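Local coordinates for beta-1,4-mannanase (Caldicellulosiruptor saccharolyticus, PDB 1PMH), which probably hydrolyses beta-1,4-linked mannan as a whole enzyme, and holds a mannohexaose chain through the carbohydrate-binding module described here, at residues V107-G112 with F144-D149; K83-E88 with A156-Q161. One frame throughout, in Å; residues are numbered along the deposited sequence.

How the contacts relate
Segment K83-E88 comes first along the chain, on strand 84-92. Segment V107-G112 follows at the end of strand 102-109. F144-D149 comes next, where strand 135-145 runs out, and A156-Q161 is last, on strand 153-165. Contact 1 closes a loop that lies wholly inside the longer loop closed by contact 2, so the two nest and do not cross. Strands 84-92 and 135-145 are neighbours in one antiparallel sheet. Strands 102-109 and 153-165 are neighbours in the other. Both contacts therefore pack one sheet of the jelly-roll sandwich against the other, and they lie next to each other, with centres about 8 Å apart. Each also includes a residue of the glycan pocket.

Contact 1 (V107-G112 with F144-D149). With BMA (beta-D-mannopyranose), chain B.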
loop_
_atom_site.group_PDB
_atom_site.type_symbol
_atom_site.label_atom_id
_atom_site.label_comp_id
_atom_site.label_asym_id
_atom_site.label_seq_id
_atom_site.Cartn_x
_atom_site.Cartn_y
_atom_site.Cartn_z
ATOM N N VAL A 107 4.375 6.099 -0.837
ATOM C CA VAL A 107 3.134 6.232 -1.575
ATOM C C VAL A 107 3.357 7.335 -2.607
ATOM O O VAL A 107 3.780 8.443 -2.231
ATOM C CB VAL A 107 1.972 6.563 -0.643
ATOM C CG1 VAL A 107 0.695 6.749 -1.435
ATOM C CG2 VAL A 107 1.785 5.464 0.396
ATOM N N VAL A 108 3.103 7.014 -3.865
ATOM C CA VAL A 108 3.528 7.812 -4.999
ATOM C C VAL A 108 2.394 7.934 -6.001
ATOM O O VAL A 108 1.696 6.965 -6.284
ATOM C CB VAL A 108 4.717 7.110 -5.671
ATOM C CG1 VAL A 108 5.151 7.707 -6.968
ATOM C CG2 VAL A 108 5.900 7.042 -4.712
ATOM N N ILE A 109 2.263 9.131 -6.584
ATOM C CA ILE A 109 1.550 9.288 -7.851
ATOM C C ILE A 109 2.579 9.299 -8.946
ATOM O O ILE A 109 3.444 10.183 -8.979
ATOM C CB ILE A 109 0.649 10.539 -7.896
ATOM C CG1 ILE A 109 -0.424 10.485 -6.799
ATOM C CG2 ILE A 109 0.032 10.679 -9.284
ATOM C CD1 ILE A 109 -1.225 11.801 -6.672
ATOM N N ASN A 110 2.542 8.291 -9.809
ATOM C CA ASN A 110 3.572 8.139 -10.829
ATOM C C ASN A 110 3.341 8.984 -12.062
ATOM O O ASN A 110 3.167 8.490 -13.149
ATOM C CB ASN A 110 3.784 6.653 -11.127
ATOM C CG ASN A 110 5.042 6.383 -11.921
ATOM O OD1 ASN A 110 5.955 7.232 -11.954
ATOM N ND2 ASN A 110 5.101 5.190 -12.539
ATOM N N ASP A 111 3.379 10.306 -11.835
ATOM C CA ASP A 111 3.405 11.339 -12.857
ATOM C C ASP A 111 4.692 12.113 -12.578
ATOM O O ASP A 111 4.804 12.836 -11.577
ATOM C CB ASP A 111 2.213 12.259 -12.768
ATOM C CG ASP A 111 2.170 13.225 -13.944
ATOM O OD1 ASP A 111 3.194 13.922 -14.130
ATOM O OD2 ASP A 111 1.126 13.306 -14.606
ATOM N N GLY A 112 5.749 11.761 -13.300
ATOM C CA GLY A 112 7.096 12.175 -12.972
ATOM C C GLY A 112 7.599 11.643 -11.646
ATOM O O GLY A 112 8.610 12.157 -11.151
ATOM N N PHE A 144 -1.601 10.841 3.391
ATOM C CA PHE A 144 -0.604 11.775 2.910
ATOM C C PHE A 144 -1.238 12.807 2.006
ATOM O O PHE A 144 -2.157 12.470 1.252
ATOM C CB PHE A 144 0.515 11.054 2.162
ATOM C CG PHE A 144 1.281 10.076 2.973
ATOM C CD1 PHE A 144 1.820 10.436 4.170
ATOM C CD2 PHE A 144 1.530 8.796 2.519
ATOM C CE1 PHE A 144 2.515 9.505 4.925
ATOM C CE2 PHE A 144 2.282 7.915 3.224
ATOM C CZ PHE A 144 2.747 8.239 4.442
ATOM N N ALA A 145 -0.720 14.028 2.042
ATOM C CA ALA A 145 -1.249 15.102 1.233
ATOM C C ALA A 145 -0.988 14.899 -0.248
ATOM O O ALA A 145 0.113 14.501 -0.657
ATOM C CB ALA A 145 -0.661 16.445 1.651
ATOM N N ILE A 146 -1.983 15.250 -1.063
ATOM C CA ILE A 146 -1.772 15.517 -2.481
ATOM C C ILE A 146 -1.397 17.007 -2.569
ATOM O O ILE A 146 -2.222 17.842 -2.203
ATOM C CB ILE A 146 -2.998 15.194 -3.333
ATOM C CG1 ILE A 146 -3.399 13.723 -3.183
ATOM C CG2 ILE A 146 -2.759 15.546 -4.780
ATOM C CD1 ILE A 146 -4.708 13.359 -3.833
ATOM N N PRO A 147 -0.212 17.378 -3.050
ATOM C CA PRO A 147 0.191 18.789 -3.077
ATOM C C PRO A 147 -0.674 19.544 -4.068
ATOM O O PRO A 147 -1.189 18.983 -5.035
ATOM C CB PRO A 147 1.666 18.695 -3.458
ATOM C CG PRO A 147 1.822 17.419 -4.181
ATOM C CD PRO A 147 0.829 16.485 -3.580
ATOM N N GLU A 148 -0.765 20.855 -3.858
ATOM C CA GLU A 148 -1.632 21.723 -4.646
ATOM C C GLU A 148 -1.320 21.590 -6.145
ATOM O O GLU A 148 -2.227 21.563 -6.991
ATOM C CB GLU A 148 -1.552 23.157 -4.097
ATOM C CG GLU A 148 -1.956 23.246 -2.622
ATOM C CD GLU A 148 -0.867 23.000 -1.571
ATOM O OE1 GLU A 148 -0.442 21.842 -1.287
ATOM O OE2 GLU A 148 -0.451 24.011 -0.957
ATOM N N ASP A 149 -0.030 21.490 -6.497
ATOM C CA ASP A 149 0.354 21.409 -7.907
ATOM C C ASP A 149 -0.027 20.086 -8.555
ATOM O O ASP A 149 0.026 19.993 -9.781
ATOM C CB ASP A 149 1.836 21.727 -8.130
ATOM C CG ASP A 149 2.775 20.603 -7.781
ATOM O OD1 ASP A 149 2.590 19.952 -6.753
ATOM O OD2 ASP A 149 3.823 20.381 -8.435
HETATM C C1 BMA B . 10.298 5.453 -12.505
HETATM C C2 BMA B . 8.833 5.395 -12.882
HETATM C C3 BMA B . 8.624 4.359 -13.998
HETATM C C4 BMA B . 9.509 4.790 -15.180
HETATM C C5 BMA B . 10.978 4.964 -14.789
HETATM C C6 BMA B . 11.941 5.488 -15.855
HETATM O O2 BMA B . 8.358 6.696 -13.149
HETATM O O3 BMA B . 7.275 4.453 -14.423
HETATM O O4 BMA B . 9.537 3.820 -16.193
HETATM O O5 BMA B . 11.028 5.840 -13.698
HETATM O O6 BMA B . 13.257 5.337 -15.360
#
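V107 and F144 face each other between the two sheets of the jelly-roll sandwich, with CA atoms 8.1 Å apart, and the backbones run on in the same sense to I109 and I146. The contact is apolar. V107 CG2 meets F144 CE2 at 3.8 Å. The methyl sits at the edge of the ring, near its plane. CG1 of V107 is anti to the backbone N (chi1 178°), which leaves CG2 beside that N and turned to the phenyl edge. V107 also packs on V85, F87 and F160, so it belongs to the core between the sheets. Further along, I109 CD1 reaches I146 CG2 at 4.5 Å, a looser approach. I146 also rests on V85 and Y82.

The strand then ends, and N110 is the centre of an inverse gamma turn. Its side chain belongs to the glycan pocket. CG lies anti to the backbone N (chi1 -166°), and the amide binds one mannose (chain B) with both of its polar atoms. O2 of the sugar donates to N110 OD1 at 2.7 Å. N110 ND2 donates to mannose O3 and also to Q157 OE1, which would limit the turning of the amide. An alanine here takes away the whole amide, so the mannose would probably be held less firmly at O2 and O3, and Q157 OE1 would be left without this donor. D111 OD2 accepts from R155 N just beyond the turn. The second sugar bond is nearly straight: N110 ND2 to mannose O3 spans 3.0 Å, with an angle of 168° at the hydrogen.

Contact 2 (K83-E88 with A156-Q161); sequences KSVEFE and AQLVFQ. With BMA (beta-D-mannopyranose), chain C; EDO (1,2-ethanediol), chain G.
Q161 NE2 is held by two acceptors, O3 of a mannose (chain C) and D64 OD1. The bond from Q161 NE2 to mannose O3 is 3.0 Å long. The other end of the amide takes a shorter bond, from mannose O2 to Q161 OE1 at 2.6 Å. CG is anti to the backbone N (chi1 -178°) and the chain runs on extended, which carries the amide out to the sugar. K106 NZ binds the same mannose. Q157 extends its side chain too, and its NE2 donates to A22 O and to O1 of an ethanediol, probably from the crystallisation liquor.

L158 and F160, alternating with the outward residues along the strand, turn inward to the other sheet of the sandwich. L158 CD1 meets V85 CG1 at 4.3 Å. F160 points its ring edge at the face of F87 in an offset edge-to-face pair. The ring centroids are 5.7 Å apart and the planes stand at 83°. The closest atoms are F160 CE2 and F87 CG, at 3.9 Å. V178 touches both F87 and L158 within the core. E86 points away from this interface and pairs with R181 and R179.

This part of strand 153-165 thus serves two purposes: L158 and F160 face the core, while Q157 and Q161 offer amides on the other side. Between these two segments the inward residues meet by apolar and aromatic packing, while Q161 meets the glycan with a donor and an acceptor matched to two adjacent hydroxyls.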
loop_
_atom_site.group_PDB
_atom_site.type_symbol
_atom_site.label_atom_id
_atom_site.label_comp_id
_atom_site.label_asym_id
_atom_site.label_seq_id
_atom_site.Cartn_x
_atom_site.Cartn_y
_atom_site.Cartn_z
ATOM N N LYS A 83 -7.368 15.872 -1.923
ATOM C CA LYS A 83 -6.367 16.439 -1.034
ATOM C C LYS A 83 -5.527 15.418 -0.302
ATOM O O LYS A 83 -4.512 15.796 0.271
ATOM C CB LYS A 83 -6.970 17.443 -0.033
ATOM C CG LYS A 83 -7.717 18.580 -0.732
ATOM C CD LYS A 83 -8.077 19.640 0.273
ATOM C CE LYS A 83 -8.725 20.825 -0.392
ATOM N NZ LYS A 83 -8.912 21.954 0.524
ATOM N N SER A 84 -5.903 14.136 -0.330
ATOM C CA SER A 84 -5.138 13.137 0.382
ATOM C C SER A 84 -5.287 11.764 -0.250
ATOM O O SER A 84 -6.268 11.476 -0.926
ATOM C CB SER A 84 -5.536 13.075 1.875
ATOM O OG SER A 84 -6.853 12.626 2.074
ATOM N N VAL A 85 -4.310 10.920 0.030
ATOM C CA VAL A 85 -4.374 9.460 -0.208
ATOM C C VAL A 85 -4.204 8.782 1.143
ATOM O O VAL A 85 -3.234 9.033 1.830
ATOM C CB VAL A 85 -3.289 8.987 -1.199
ATOM C CG1 VAL A 85 -3.347 7.458 -1.309
ATOM C CG2 VAL A 85 -3.543 9.650 -2.573
ATOM N N GLU A 86 -5.174 7.961 1.490
ATOM C CA GLU A 86 -5.231 7.266 2.751
ATOM C C GLU A 86 -5.136 5.766 2.517
ATOM O O GLU A 86 -5.547 5.268 1.461
ATOM C CB GLU A 86 -6.574 7.573 3.422
ATOM C CG GLU A 86 -6.692 7.071 4.843
ATOM C CD GLU A 86 -7.924 7.620 5.505
ATOM O OE1 GLU A 86 -8.254 8.810 5.218
ATOM O OE2 GLU A 86 -8.492 6.900 6.362
ATOM N N PHE A 87 -4.601 5.012 3.458
ATOM C CA PHE A 87 -4.487 3.562 3.330
ATOM C C PHE A 87 -4.339 2.939 4.702
ATOM O O PHE A 87 -3.951 3.615 5.670
ATOM C CB PHE A 87 -3.287 3.198 2.449
ATOM C CG PHE A 87 -1.983 3.568 3.086
ATOM C CD1 PHE A 87 -1.344 2.668 3.944
ATOM C CD2 PHE A 87 -1.470 4.844 2.951
ATOM C CE1 PHE A 87 -0.248 3.049 4.659
ATOM C CE2 PHE A 87 -0.327 5.217 3.680
ATOM C CZ PHE A 87 0.276 4.313 4.505
ATOM N N GLU A 88 -4.608 1.628 4.758
ATOM C CA GLU A 88 -4.313 0.803 5.916
ATOM C C GLU A 88 -3.416 -0.335 5.450
ATOM O O GLU A 88 -3.677 -0.975 4.440
ATOM C CB GLU A 88 -5.611 0.228 6.527
ATOM C CG GLU A 88 -6.572 1.287 7.049
ATOM C CD GLU A 88 -7.850 0.729 7.657
ATOM O OE1 GLU A 88 -7.726 0.063 8.686
ATOM O OE2 GLU A 88 -8.958 1.037 7.153
ATOM N N ALA A 156 -2.534 8.577 -13.987
ATOM C CA ALA A 156 -3.393 8.018 -12.957
ATOM C C ALA A 156 -2.897 6.710 -12.350
ATOM O O ALA A 156 -3.695 5.796 -12.126
ATOM C CB ALA A 156 -4.772 7.835 -13.468
ATOM N N GLN A 157 -1.583 6.616 -12.127
ATOM C CA GLN A 157 -1.023 5.399 -11.536
ATOM C C GLN A 157 -0.590 5.715 -10.106
ATOM O O GLN A 157 0.290 6.539 -9.875
ATOM C CB GLN A 157 0.121 4.874 -12.395
ATOM C CG GLN A 157 0.533 3.499 -11.914
ATOM C CD GLN A 157 1.738 2.954 -12.633
ATOM O OE1 GLN A 157 2.717 3.670 -12.870
ATOM N NE2 GLN A 157 1.682 1.676 -13.008
ATOM N N LEU A 158 -1.188 4.989 -9.172
ATOM C CA LEU A 158 -0.800 5.063 -7.761
ATOM C C LEU A 158 0.152 3.905 -7.532
ATOM O O LEU A 158 -0.153 2.778 -7.913
ATOM C CB LEU A 158 -2.045 4.926 -6.911
ATOM C CG LEU A 158 -1.949 5.066 -5.421
ATOM C CD1 LEU A 158 -1.457 6.403 -4.969
ATOM C CD2 LEU A 158 -3.294 4.735 -4.798
ATOM N N VAL A 159 1.270 4.210 -6.871
ATOM C CA VAL A 159 2.297 3.236 -6.592
ATOM C C VAL A 159 2.564 3.183 -5.100
ATOM O O VAL A 159 2.734 4.220 -4.453
ATOM C CB VAL A 159 3.575 3.519 -7.366
ATOM C CG1 VAL A 159 4.691 2.546 -6.984
ATOM C CG2 VAL A 159 3.316 3.480 -8.874
ATOM N N PHE A 160 2.614 1.953 -4.595
ATOM C CA PHE A 160 3.131 1.663 -3.274
ATOM C C PHE A 160 4.473 0.957 -3.443
ATOM O O PHE A 160 4.544 -0.079 -4.081
ATOM C CB PHE A 160 2.213 0.756 -2.472
ATOM C CG PHE A 160 0.963 1.429 -2.008
ATOM C CD1 PHE A 160 -0.060 1.653 -2.870
ATOM C CD2 PHE A 160 0.823 1.827 -0.673
ATOM C CE1 PHE A 160 -1.249 2.299 -2.472
ATOM C CE2 PHE A 160 -0.323 2.444 -0.250
ATOM C CZ PHE A 160 -1.331 2.660 -1.178
ATOM N N GLN A 161 5.532 1.583 -2.913
ATOM C CA GLN A 161 6.843 1.007 -2.901
ATOM C C GLN A 161 7.104 0.418 -1.523
ATOM O O GLN A 161 6.809 1.048 -0.535
ATOM C CB GLN A 161 7.893 2.042 -3.250
ATOM C CG GLN A 161 9.297 1.461 -3.287
ATOM C CD GLN A 161 10.284 2.518 -3.730
ATOM O OE1 GLN A 161 11.016 3.090 -2.901
ATOM N NE2 GLN A 161 10.317 2.804 -5.007
HETATM C C1 BMA C . 14.678 5.622 -3.659
HETATM C C2 BMA C . 13.591 4.778 -4.249
HETATM C C3 BMA C . 13.595 5.015 -5.756
HETATM C C4 BMA C . 13.510 6.524 -6.044
HETATM C C5 BMA C . 14.543 7.300 -5.256
HETATM C C6 BMA C . 14.316 8.790 -5.445
HETATM O O2 BMA C . 12.347 5.163 -3.708
HETATM O O3 BMA C . 12.545 4.237 -6.344
HETATM O O4 BMA C . 13.881 6.761 -7.374
HETATM O O5 BMA C . 14.449 7.006 -3.888
HETATM O O6 BMA C . 15.393 9.457 -4.887
HETATM C C1 EDO G . -0.708 -1.912 -12.165
HETATM O O1 EDO G . -0.092 -0.672 -12.464
HETATM C C2 EDO G . -1.914 -2.269 -13.022
HETATM O O2 EDO G . -3.066 -1.485 -12.824
#